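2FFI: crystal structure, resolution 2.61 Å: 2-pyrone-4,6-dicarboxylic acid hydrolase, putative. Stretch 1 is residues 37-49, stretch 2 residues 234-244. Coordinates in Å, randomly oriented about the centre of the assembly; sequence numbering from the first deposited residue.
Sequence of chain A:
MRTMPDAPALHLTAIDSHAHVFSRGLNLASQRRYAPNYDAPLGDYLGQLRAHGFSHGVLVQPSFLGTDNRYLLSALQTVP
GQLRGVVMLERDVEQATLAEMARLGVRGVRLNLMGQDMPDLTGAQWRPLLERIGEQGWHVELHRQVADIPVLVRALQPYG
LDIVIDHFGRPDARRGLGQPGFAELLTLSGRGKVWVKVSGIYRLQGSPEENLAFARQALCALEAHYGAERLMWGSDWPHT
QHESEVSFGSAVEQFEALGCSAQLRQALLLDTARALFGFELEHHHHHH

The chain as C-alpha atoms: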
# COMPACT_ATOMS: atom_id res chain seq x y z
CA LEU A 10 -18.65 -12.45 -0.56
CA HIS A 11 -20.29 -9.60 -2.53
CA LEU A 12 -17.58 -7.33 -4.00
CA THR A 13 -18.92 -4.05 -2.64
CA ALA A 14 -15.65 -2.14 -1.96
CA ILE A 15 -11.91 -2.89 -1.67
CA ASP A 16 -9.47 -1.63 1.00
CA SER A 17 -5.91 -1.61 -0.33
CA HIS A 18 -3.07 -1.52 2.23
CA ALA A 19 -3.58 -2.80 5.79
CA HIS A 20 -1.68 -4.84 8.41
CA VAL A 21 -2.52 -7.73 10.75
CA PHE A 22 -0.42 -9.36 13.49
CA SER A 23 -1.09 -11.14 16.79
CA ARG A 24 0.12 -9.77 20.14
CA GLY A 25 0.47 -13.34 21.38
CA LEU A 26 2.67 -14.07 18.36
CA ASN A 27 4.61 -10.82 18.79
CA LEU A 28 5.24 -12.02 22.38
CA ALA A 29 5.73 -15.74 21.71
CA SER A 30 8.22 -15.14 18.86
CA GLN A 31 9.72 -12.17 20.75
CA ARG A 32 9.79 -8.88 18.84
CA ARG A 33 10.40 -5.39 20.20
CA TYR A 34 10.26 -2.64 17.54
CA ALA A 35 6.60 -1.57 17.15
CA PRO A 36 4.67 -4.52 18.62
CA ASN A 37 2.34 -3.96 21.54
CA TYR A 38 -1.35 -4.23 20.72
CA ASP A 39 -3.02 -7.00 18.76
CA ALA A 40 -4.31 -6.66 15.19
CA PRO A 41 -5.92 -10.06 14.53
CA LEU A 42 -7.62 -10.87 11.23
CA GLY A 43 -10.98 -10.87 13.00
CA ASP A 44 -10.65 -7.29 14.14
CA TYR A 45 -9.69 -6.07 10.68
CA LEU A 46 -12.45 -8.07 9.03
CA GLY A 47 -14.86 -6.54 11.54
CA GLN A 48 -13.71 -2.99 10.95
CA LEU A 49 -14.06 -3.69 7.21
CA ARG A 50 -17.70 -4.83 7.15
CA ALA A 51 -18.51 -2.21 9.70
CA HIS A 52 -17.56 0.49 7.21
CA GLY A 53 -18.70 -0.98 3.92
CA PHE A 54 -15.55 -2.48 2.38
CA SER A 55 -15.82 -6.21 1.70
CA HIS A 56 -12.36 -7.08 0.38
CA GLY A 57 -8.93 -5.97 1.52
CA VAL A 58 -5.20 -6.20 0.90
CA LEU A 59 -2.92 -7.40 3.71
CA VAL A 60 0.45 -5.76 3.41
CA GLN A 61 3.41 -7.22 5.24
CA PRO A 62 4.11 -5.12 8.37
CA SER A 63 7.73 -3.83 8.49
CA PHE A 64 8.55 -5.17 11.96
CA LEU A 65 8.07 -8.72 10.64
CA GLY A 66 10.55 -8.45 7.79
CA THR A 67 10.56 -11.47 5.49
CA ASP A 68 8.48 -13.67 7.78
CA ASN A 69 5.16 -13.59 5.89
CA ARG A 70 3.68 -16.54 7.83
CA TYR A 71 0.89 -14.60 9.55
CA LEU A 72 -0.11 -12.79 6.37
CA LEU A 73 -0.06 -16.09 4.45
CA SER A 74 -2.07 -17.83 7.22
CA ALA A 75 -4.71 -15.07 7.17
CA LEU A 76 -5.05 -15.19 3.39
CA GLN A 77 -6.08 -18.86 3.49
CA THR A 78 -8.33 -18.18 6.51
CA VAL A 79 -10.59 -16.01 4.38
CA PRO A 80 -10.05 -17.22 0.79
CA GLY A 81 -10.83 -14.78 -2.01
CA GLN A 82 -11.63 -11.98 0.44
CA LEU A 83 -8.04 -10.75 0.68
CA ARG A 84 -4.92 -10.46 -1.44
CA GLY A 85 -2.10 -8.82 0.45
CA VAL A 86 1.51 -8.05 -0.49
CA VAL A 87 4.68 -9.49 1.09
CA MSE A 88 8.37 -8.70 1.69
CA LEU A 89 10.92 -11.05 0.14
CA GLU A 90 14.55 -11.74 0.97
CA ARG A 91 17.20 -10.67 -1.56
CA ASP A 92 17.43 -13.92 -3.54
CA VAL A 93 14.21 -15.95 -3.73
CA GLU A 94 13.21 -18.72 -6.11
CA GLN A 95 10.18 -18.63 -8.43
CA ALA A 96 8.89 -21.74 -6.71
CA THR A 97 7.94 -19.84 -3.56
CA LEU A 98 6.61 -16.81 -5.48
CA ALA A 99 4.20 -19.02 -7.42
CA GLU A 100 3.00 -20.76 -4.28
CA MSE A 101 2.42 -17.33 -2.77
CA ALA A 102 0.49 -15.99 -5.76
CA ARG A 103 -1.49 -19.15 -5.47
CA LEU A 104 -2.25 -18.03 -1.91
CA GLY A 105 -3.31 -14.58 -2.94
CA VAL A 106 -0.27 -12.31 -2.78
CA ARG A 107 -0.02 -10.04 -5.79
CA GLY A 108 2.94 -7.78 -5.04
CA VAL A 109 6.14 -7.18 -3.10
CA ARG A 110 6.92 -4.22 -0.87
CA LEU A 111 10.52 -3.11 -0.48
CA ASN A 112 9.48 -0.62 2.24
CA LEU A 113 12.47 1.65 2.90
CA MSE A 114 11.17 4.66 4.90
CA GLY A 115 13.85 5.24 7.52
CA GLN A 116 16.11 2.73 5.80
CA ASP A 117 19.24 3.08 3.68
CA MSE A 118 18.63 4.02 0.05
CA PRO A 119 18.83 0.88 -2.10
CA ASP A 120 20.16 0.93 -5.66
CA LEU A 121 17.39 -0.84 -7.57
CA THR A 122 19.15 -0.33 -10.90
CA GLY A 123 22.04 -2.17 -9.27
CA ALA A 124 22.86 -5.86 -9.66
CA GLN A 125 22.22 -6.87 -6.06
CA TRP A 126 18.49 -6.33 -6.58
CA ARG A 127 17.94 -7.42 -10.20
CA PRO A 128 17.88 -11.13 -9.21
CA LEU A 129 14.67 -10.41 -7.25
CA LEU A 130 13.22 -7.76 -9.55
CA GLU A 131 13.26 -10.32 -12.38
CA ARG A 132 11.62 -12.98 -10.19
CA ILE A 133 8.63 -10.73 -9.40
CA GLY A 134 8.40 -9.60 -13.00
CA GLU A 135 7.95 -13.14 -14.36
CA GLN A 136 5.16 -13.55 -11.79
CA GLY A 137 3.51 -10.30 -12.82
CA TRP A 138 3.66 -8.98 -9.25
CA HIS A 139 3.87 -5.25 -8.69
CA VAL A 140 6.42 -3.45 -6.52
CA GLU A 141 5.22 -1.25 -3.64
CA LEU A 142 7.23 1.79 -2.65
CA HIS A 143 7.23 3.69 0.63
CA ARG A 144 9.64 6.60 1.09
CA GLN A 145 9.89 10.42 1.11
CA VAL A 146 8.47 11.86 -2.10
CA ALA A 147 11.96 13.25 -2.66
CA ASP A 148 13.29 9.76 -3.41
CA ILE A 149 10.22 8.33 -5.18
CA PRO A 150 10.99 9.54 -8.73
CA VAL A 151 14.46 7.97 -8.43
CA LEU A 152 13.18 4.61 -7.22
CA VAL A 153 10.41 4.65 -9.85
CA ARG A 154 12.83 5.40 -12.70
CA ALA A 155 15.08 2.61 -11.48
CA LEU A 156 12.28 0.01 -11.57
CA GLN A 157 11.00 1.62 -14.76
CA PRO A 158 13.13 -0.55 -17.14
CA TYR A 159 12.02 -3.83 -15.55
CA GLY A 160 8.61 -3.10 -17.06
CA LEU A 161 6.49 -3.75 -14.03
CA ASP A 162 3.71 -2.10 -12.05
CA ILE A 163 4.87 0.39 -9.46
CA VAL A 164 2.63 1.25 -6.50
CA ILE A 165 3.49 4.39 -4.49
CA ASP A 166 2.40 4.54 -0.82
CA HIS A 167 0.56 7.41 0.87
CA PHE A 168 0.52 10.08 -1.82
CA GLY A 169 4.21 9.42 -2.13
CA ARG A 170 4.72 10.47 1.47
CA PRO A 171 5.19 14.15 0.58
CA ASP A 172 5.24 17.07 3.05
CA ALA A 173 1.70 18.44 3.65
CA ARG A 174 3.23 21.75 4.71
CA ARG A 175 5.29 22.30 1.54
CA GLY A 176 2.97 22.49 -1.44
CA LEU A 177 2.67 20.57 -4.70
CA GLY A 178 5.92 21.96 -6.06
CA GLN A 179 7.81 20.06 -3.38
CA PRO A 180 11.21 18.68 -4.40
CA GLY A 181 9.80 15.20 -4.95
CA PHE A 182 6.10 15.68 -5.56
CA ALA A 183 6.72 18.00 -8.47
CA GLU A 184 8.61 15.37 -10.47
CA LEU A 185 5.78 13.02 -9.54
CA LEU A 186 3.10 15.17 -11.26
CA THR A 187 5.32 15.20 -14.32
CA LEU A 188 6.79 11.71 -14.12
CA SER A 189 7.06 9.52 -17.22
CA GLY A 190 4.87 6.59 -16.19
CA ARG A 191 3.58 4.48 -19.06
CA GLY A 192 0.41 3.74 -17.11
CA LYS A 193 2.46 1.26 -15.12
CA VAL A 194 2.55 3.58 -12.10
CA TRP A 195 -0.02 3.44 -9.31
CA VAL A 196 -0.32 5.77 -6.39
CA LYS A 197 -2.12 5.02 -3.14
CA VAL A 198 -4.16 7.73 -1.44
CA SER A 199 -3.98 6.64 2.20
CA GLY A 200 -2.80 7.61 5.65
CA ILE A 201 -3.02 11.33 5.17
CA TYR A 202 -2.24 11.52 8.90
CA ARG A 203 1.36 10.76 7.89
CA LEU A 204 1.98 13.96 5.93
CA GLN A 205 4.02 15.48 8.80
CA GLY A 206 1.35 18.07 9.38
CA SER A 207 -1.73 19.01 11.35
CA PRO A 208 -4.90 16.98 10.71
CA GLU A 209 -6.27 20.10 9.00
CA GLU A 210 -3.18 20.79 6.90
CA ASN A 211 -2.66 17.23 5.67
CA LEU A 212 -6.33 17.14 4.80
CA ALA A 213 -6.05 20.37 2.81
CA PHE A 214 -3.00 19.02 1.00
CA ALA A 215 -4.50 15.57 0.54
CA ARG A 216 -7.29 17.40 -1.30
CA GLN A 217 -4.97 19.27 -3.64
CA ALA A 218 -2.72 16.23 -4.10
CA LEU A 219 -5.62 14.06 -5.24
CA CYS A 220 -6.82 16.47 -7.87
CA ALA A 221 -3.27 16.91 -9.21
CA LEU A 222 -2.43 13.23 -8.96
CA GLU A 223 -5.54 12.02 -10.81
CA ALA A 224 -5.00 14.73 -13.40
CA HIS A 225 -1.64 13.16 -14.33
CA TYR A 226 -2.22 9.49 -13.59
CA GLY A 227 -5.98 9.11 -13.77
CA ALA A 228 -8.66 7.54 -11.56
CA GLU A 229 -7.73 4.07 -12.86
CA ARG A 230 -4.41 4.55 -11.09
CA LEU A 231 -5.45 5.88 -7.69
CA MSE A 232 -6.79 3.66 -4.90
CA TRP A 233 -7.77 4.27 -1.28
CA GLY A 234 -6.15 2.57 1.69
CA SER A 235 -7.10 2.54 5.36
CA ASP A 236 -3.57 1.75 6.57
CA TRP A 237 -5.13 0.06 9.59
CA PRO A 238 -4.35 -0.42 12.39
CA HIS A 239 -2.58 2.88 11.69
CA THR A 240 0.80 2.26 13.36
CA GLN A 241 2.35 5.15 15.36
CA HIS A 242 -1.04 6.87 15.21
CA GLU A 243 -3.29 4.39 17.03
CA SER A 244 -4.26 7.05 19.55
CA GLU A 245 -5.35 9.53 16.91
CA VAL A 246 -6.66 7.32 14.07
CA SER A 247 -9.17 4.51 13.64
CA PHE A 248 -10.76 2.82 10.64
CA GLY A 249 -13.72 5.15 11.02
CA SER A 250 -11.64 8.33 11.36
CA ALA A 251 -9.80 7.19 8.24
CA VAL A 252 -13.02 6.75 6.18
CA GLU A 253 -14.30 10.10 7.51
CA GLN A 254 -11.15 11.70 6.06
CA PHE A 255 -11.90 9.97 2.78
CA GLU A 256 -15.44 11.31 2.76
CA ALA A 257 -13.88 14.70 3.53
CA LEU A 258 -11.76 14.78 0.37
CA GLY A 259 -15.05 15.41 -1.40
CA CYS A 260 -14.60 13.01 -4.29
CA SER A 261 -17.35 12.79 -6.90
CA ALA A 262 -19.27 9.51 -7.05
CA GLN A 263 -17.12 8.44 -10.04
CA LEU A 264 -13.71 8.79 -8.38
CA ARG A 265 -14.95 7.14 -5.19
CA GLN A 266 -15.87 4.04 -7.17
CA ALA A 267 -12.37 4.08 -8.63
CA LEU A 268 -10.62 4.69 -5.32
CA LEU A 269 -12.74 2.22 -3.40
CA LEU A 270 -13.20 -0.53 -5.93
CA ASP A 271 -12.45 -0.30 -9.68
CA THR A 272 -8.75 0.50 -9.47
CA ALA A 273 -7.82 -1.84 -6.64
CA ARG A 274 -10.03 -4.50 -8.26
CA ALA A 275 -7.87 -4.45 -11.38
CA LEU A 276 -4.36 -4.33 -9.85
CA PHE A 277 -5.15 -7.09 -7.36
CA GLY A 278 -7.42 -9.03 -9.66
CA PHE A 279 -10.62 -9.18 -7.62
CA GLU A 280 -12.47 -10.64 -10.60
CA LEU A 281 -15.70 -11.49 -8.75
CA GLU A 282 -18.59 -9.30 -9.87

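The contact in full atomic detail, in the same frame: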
# COMPACT_ATOMS: atom_id res chain seq x y z
N ASN A 37 2.89 -4.05 20.20
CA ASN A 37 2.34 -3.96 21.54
C ASN A 37 0.89 -4.42 21.61
O ASN A 37 0.53 -5.27 22.44
CB ASN A 37 2.45 -2.53 22.07
CG ASN A 37 1.82 -2.38 23.43
OD1 ASN A 37 0.66 -1.99 23.55
ND2 ASN A 37 2.57 -2.71 24.47
N TYR A 38 0.05 -3.85 20.76
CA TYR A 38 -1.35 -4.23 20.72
C TYR A 38 -1.52 -5.36 19.72
O TYR A 38 -0.57 -5.75 19.03
CB TYR A 38 -2.22 -3.04 20.32
CG TYR A 38 -1.77 -2.40 19.04
CD1 TYR A 38 -2.21 -2.87 17.81
CD2 TYR A 38 -0.88 -1.33 19.06
CE1 TYR A 38 -1.78 -2.30 16.62
CE2 TYR A 38 -0.43 -0.75 17.88
CZ TYR A 38 -0.89 -1.23 16.67
OH TYR A 38 -0.43 -0.67 15.50
N ASP A 39 -2.73 -5.89 19.64
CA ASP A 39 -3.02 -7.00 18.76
C ASP A 39 -3.92 -6.59 17.61
O ASP A 39 -4.93 -5.92 17.81
CB ASP A 39 -3.68 -8.12 19.58
CG ASP A 39 -3.68 -9.45 18.86
OD1 ASP A 39 -3.97 -10.49 19.50
OD2 ASP A 39 -3.40 -9.45 17.64
N ALA A 40 -3.54 -6.99 16.39
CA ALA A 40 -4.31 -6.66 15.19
C ALA A 40 -4.71 -7.94 14.47
O ALA A 40 -4.34 -8.16 13.32
CB ALA A 40 -3.48 -5.77 14.26
N PRO A 41 -5.49 -8.80 15.14
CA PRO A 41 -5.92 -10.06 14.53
C PRO A 41 -6.79 -9.89 13.28
O PRO A 41 -7.41 -8.84 13.08
CB PRO A 41 -6.65 -10.76 15.67
CG PRO A 41 -7.30 -9.62 16.38
CD PRO A 41 -6.19 -8.57 16.41
N LEU A 42 -6.84 -10.92 12.45
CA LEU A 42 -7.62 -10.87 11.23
C LEU A 42 -9.06 -10.49 11.59
O LEU A 42 -9.66 -9.60 10.98
CB LEU A 42 -7.59 -12.23 10.53
CG LEU A 42 -7.34 -12.31 9.03
CD1 LEU A 42 -7.79 -13.67 8.58
CD2 LEU A 42 -8.08 -11.24 8.27
N GLY A 43 -9.61 -11.15 12.59
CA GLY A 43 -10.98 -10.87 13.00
C GLY A 43 -11.27 -9.39 13.19
O GLY A 43 -12.28 -8.87 12.71
N ASP A 44 -10.39 -8.70 13.91
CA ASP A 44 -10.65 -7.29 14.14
C ASP A 44 -10.72 -6.53 12.83
O ASP A 44 -11.65 -5.75 12.61
CB ASP A 44 -9.59 -6.67 15.04
CG ASP A 44 -9.66 -7.19 16.48
OD1 ASP A 44 -8.98 -6.59 17.34
OD2 ASP A 44 -10.39 -8.18 16.74
N TYR A 45 -9.74 -6.75 11.96
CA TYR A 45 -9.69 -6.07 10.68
C TYR A 45 -10.93 -6.37 9.84
O TYR A 45 -11.53 -5.47 9.25
CB TYR A 45 -8.45 -6.50 9.91
CG TYR A 45 -8.40 -5.93 8.53
CD1 TYR A 45 -8.46 -4.55 8.32
CD2 TYR A 45 -8.29 -6.75 7.41
CE1 TYR A 45 -8.41 -4.02 7.04
CE2 TYR A 45 -8.23 -6.23 6.14
CZ TYR A 45 -8.30 -4.87 5.96
OH TYR A 45 -8.24 -4.35 4.70
N LEU A 46 -11.29 -7.65 9.78
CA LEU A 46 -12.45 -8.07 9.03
C LEU A 46 -13.68 -7.37 9.60
O LEU A 46 -14.57 -6.97 8.85
CB LEU A 46 -12.59 -9.58 9.12
CG LEU A 46 -12.07 -10.37 7.91
CD1 LEU A 46 -10.83 -9.72 7.37
CD2 LEU A 46 -11.81 -11.81 8.31
N GLY A 47 -13.72 -7.21 10.91
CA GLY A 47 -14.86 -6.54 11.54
C GLY A 47 -14.93 -5.08 11.14
O GLY A 47 -15.97 -4.58 10.72
N GLN A 48 -13.81 -4.38 11.31
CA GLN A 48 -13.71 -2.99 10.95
C GLN A 48 -14.06 -2.79 9.49
O GLN A 48 -14.57 -1.74 9.12
CB GLN A 48 -12.29 -2.52 11.22
CG GLN A 48 -11.98 -2.43 12.68
CD GLN A 48 -12.85 -1.39 13.36
OE1 GLN A 48 -13.75 -1.72 14.15
NE2 GLN A 48 -12.59 -0.12 13.06
N LEU A 49 -13.75 -3.78 8.64
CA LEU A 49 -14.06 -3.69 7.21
C LEU A 49 -15.57 -3.70 6.96
O LEU A 49 -16.10 -2.76 6.37
CB LEU A 49 -13.43 -4.85 6.39
CG LEU A 49 -11.98 -4.92 5.89
CD1 LEU A 49 -11.82 -6.16 5.04
CD2 LEU A 49 -11.61 -3.70 5.08
N GLY A 234 -6.59 3.53 0.69
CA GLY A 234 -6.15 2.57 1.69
C GLY A 234 -6.52 3.03 3.09
O GLY A 234 -6.62 4.22 3.33
N SER A 235 -6.75 2.11 4.01
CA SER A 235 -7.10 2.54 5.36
C SER A 235 -5.80 2.65 6.17
O SER A 235 -5.67 3.52 7.04
CB SER A 235 -8.03 1.52 6.02
OG SER A 235 -7.42 0.24 6.10
N ASP A 236 -4.86 1.76 5.88
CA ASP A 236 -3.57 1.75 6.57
C ASP A 236 -3.70 1.25 8.00
O ASP A 236 -2.82 1.46 8.83
CB ASP A 236 -2.95 3.14 6.58
CG ASP A 236 -1.49 3.09 6.94
OD1 ASP A 236 -0.94 4.12 7.39
OD2 ASP A 236 -0.88 2.02 6.75
N TRP A 237 -4.83 0.60 8.28
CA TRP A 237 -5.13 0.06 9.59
C TRP A 237 -4.02 -0.93 9.96
O TRP A 237 -3.44 -1.57 9.08
CB TRP A 237 -6.48 -0.66 9.53
CG TRP A 237 -6.97 -1.20 10.84
CD1 TRP A 237 -7.71 -0.53 11.76
CD2 TRP A 237 -6.77 -2.51 11.36
NE1 TRP A 237 -7.99 -1.33 12.82
CE2 TRP A 237 -7.42 -2.56 12.61
CE3 TRP A 237 -6.10 -3.65 10.90
CZ2 TRP A 237 -7.43 -3.71 13.41
CZ3 TRP A 237 -6.10 -4.80 11.69
CH2 TRP A 237 -6.77 -4.82 12.94
N PRO A 238 -3.72 -1.09 11.26
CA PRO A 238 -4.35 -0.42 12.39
C PRO A 238 -3.80 0.98 12.64
O PRO A 238 -3.97 1.54 13.72
CB PRO A 238 -4.04 -1.37 13.53
CG PRO A 238 -2.66 -1.80 13.20
CD PRO A 238 -2.72 -2.08 11.72
N HIS A 239 -3.17 1.55 11.61
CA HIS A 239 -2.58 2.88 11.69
C HIS A 239 -1.48 2.86 12.75
O HIS A 239 -1.70 3.30 13.88
CB HIS A 239 -3.65 3.92 12.06
CG HIS A 239 -4.98 3.67 11.42
ND1 HIS A 239 -5.96 2.89 12.00
CD2 HIS A 239 -5.48 4.06 10.22
CE1 HIS A 239 -6.99 2.80 11.19
NE2 HIS A 239 -6.73 3.50 10.10
N THR A 240 -0.31 2.33 12.40
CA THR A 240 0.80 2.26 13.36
C THR A 240 1.42 3.63 13.63
O THR A 240 1.57 4.43 12.71
CB THR A 240 1.90 1.23 12.90
OG1 THR A 240 2.17 1.42 11.52
CG2 THR A 240 1.45 -0.22 13.15
N GLN A 241 1.76 3.88 14.89
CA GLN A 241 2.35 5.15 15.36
C GLN A 241 1.32 6.29 15.39
O GLN A 241 1.66 7.45 15.58
CB GLN A 241 3.57 5.54 14.49
CG GLN A 241 4.89 4.97 15.00
CD GLN A 241 5.84 4.53 13.89
OE1 GLN A 241 6.45 5.36 13.21
NE2 GLN A 241 5.95 3.21 13.69
N HIS A 242 0.06 5.91 15.22
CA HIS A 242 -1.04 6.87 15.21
C HIS A 242 -2.30 6.17 15.70
O HIS A 242 -3.40 6.56 15.33
CB HIS A 242 -1.26 7.40 13.79
CG HIS A 242 -0.08 8.13 13.21
ND1 HIS A 242 0.13 9.48 13.39
CD2 HIS A 242 0.96 7.68 12.46
CE1 HIS A 242 1.25 9.84 12.79
NE2 HIS A 242 1.77 8.77 12.21
N GLU A 243 -2.15 5.14 16.53
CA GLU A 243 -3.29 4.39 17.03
C GLU A 243 -4.19 5.27 17.88
O GLU A 243 -5.43 5.17 17.85
CB GLU A 243 -2.84 3.20 17.88
CG GLU A 243 -1.97 2.17 17.16
CD GLU A 243 -0.51 2.60 16.97
OE1 GLU A 243 0.30 1.76 16.55
OE2 GLU A 243 -0.17 3.77 17.25
N SER A 244 -3.56 6.16 18.64
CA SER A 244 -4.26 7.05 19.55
C SER A 244 -5.11 8.09 18.84
O SER A 244 -6.15 8.51 19.35
CB SER A 244 -3.25 7.77 20.43
OG SER A 244 -2.22 6.88 20.82

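The contact is a small, mainly apolar packing of one loop-and-helix segment against an irregular loop, centred on the indole of Trp237 and pinned at one end by a single hydrogen bond from Tyr38 to Glu243. Residues that touch are at least 189 positions apart in sequence, and the contact buries 427 Å² with both sides summed.

Trp237 contributes the largest area. Its CA-to-CB bond points toward the first stretch, and with chi1 at -176° (t) the indole extends over the start of the helix that begins at Leu42. Tyr45 covers one face of the indole: its CA lies over that face, and its CB comes within 3.4 Å of Trp237 CZ3. The plane of the Tyr45 ring is inclined by 28° to the six-membered ring of Trp237, with the centroids 5.5 Å apart; the rings barely overlap, yet Tyr45 CD1 still comes within 3.6 Å of Trp237 CE3, so the phenol ring and the base of the side chain both pack against the indole. Neighbouring residues add to this setting. Ala40 CB approaches Trp237 CH2 at 3.7 Å, Asp44 CB lies 4.0 Å from the same CH2 atom, and one helical turn beyond Asp44, Gln48 CG is 4.1 Å from Trp237 NE1. Asp44 and Gln48 thus meet the indole through the aliphatic parts of their side chains.

Pro238, which follows a cis peptide bond, carries the apolar surface on toward Tyr38. Its CG is 4.2 Å from Ala40 CB and 3.6 Å from Tyr38 CE1, so the proline ring bridges the alanine methyl and the phenol.

At this end Tyr38, with chi1 at 54° (p), directs its hydroxyl into the second stretch. Tyr38 OH donates a hydrogen bond to Glu243 OE1 at 2.7 Å, the one hydrogen bond between the stretches. The carboxylate oxygen lies at the edge of the phenol ring, near its plane, as do Pro238 CG and Thr240 CG2. The methyl is notably close, with Thr240 CG2 only 3.0 Å from Tyr38 OH, a tight approach for a carbon and an oxygen.

The acceptor is also held from within its own stretch. Gln241 N, in the type II turn from His239 to His242, donates to Glu243 OE1 at 3.1 Å, so one carboxylate oxygen receives both the turn amide and the Tyr38 hydroxyl. Near Trp237, a weak hydrogen bond from Trp237 N to Ser235 OG (3.4 Å) links the backbone to a side chain whose oxygen lies 4.5 Å from Tyr45 CE1, at the edge of that ring.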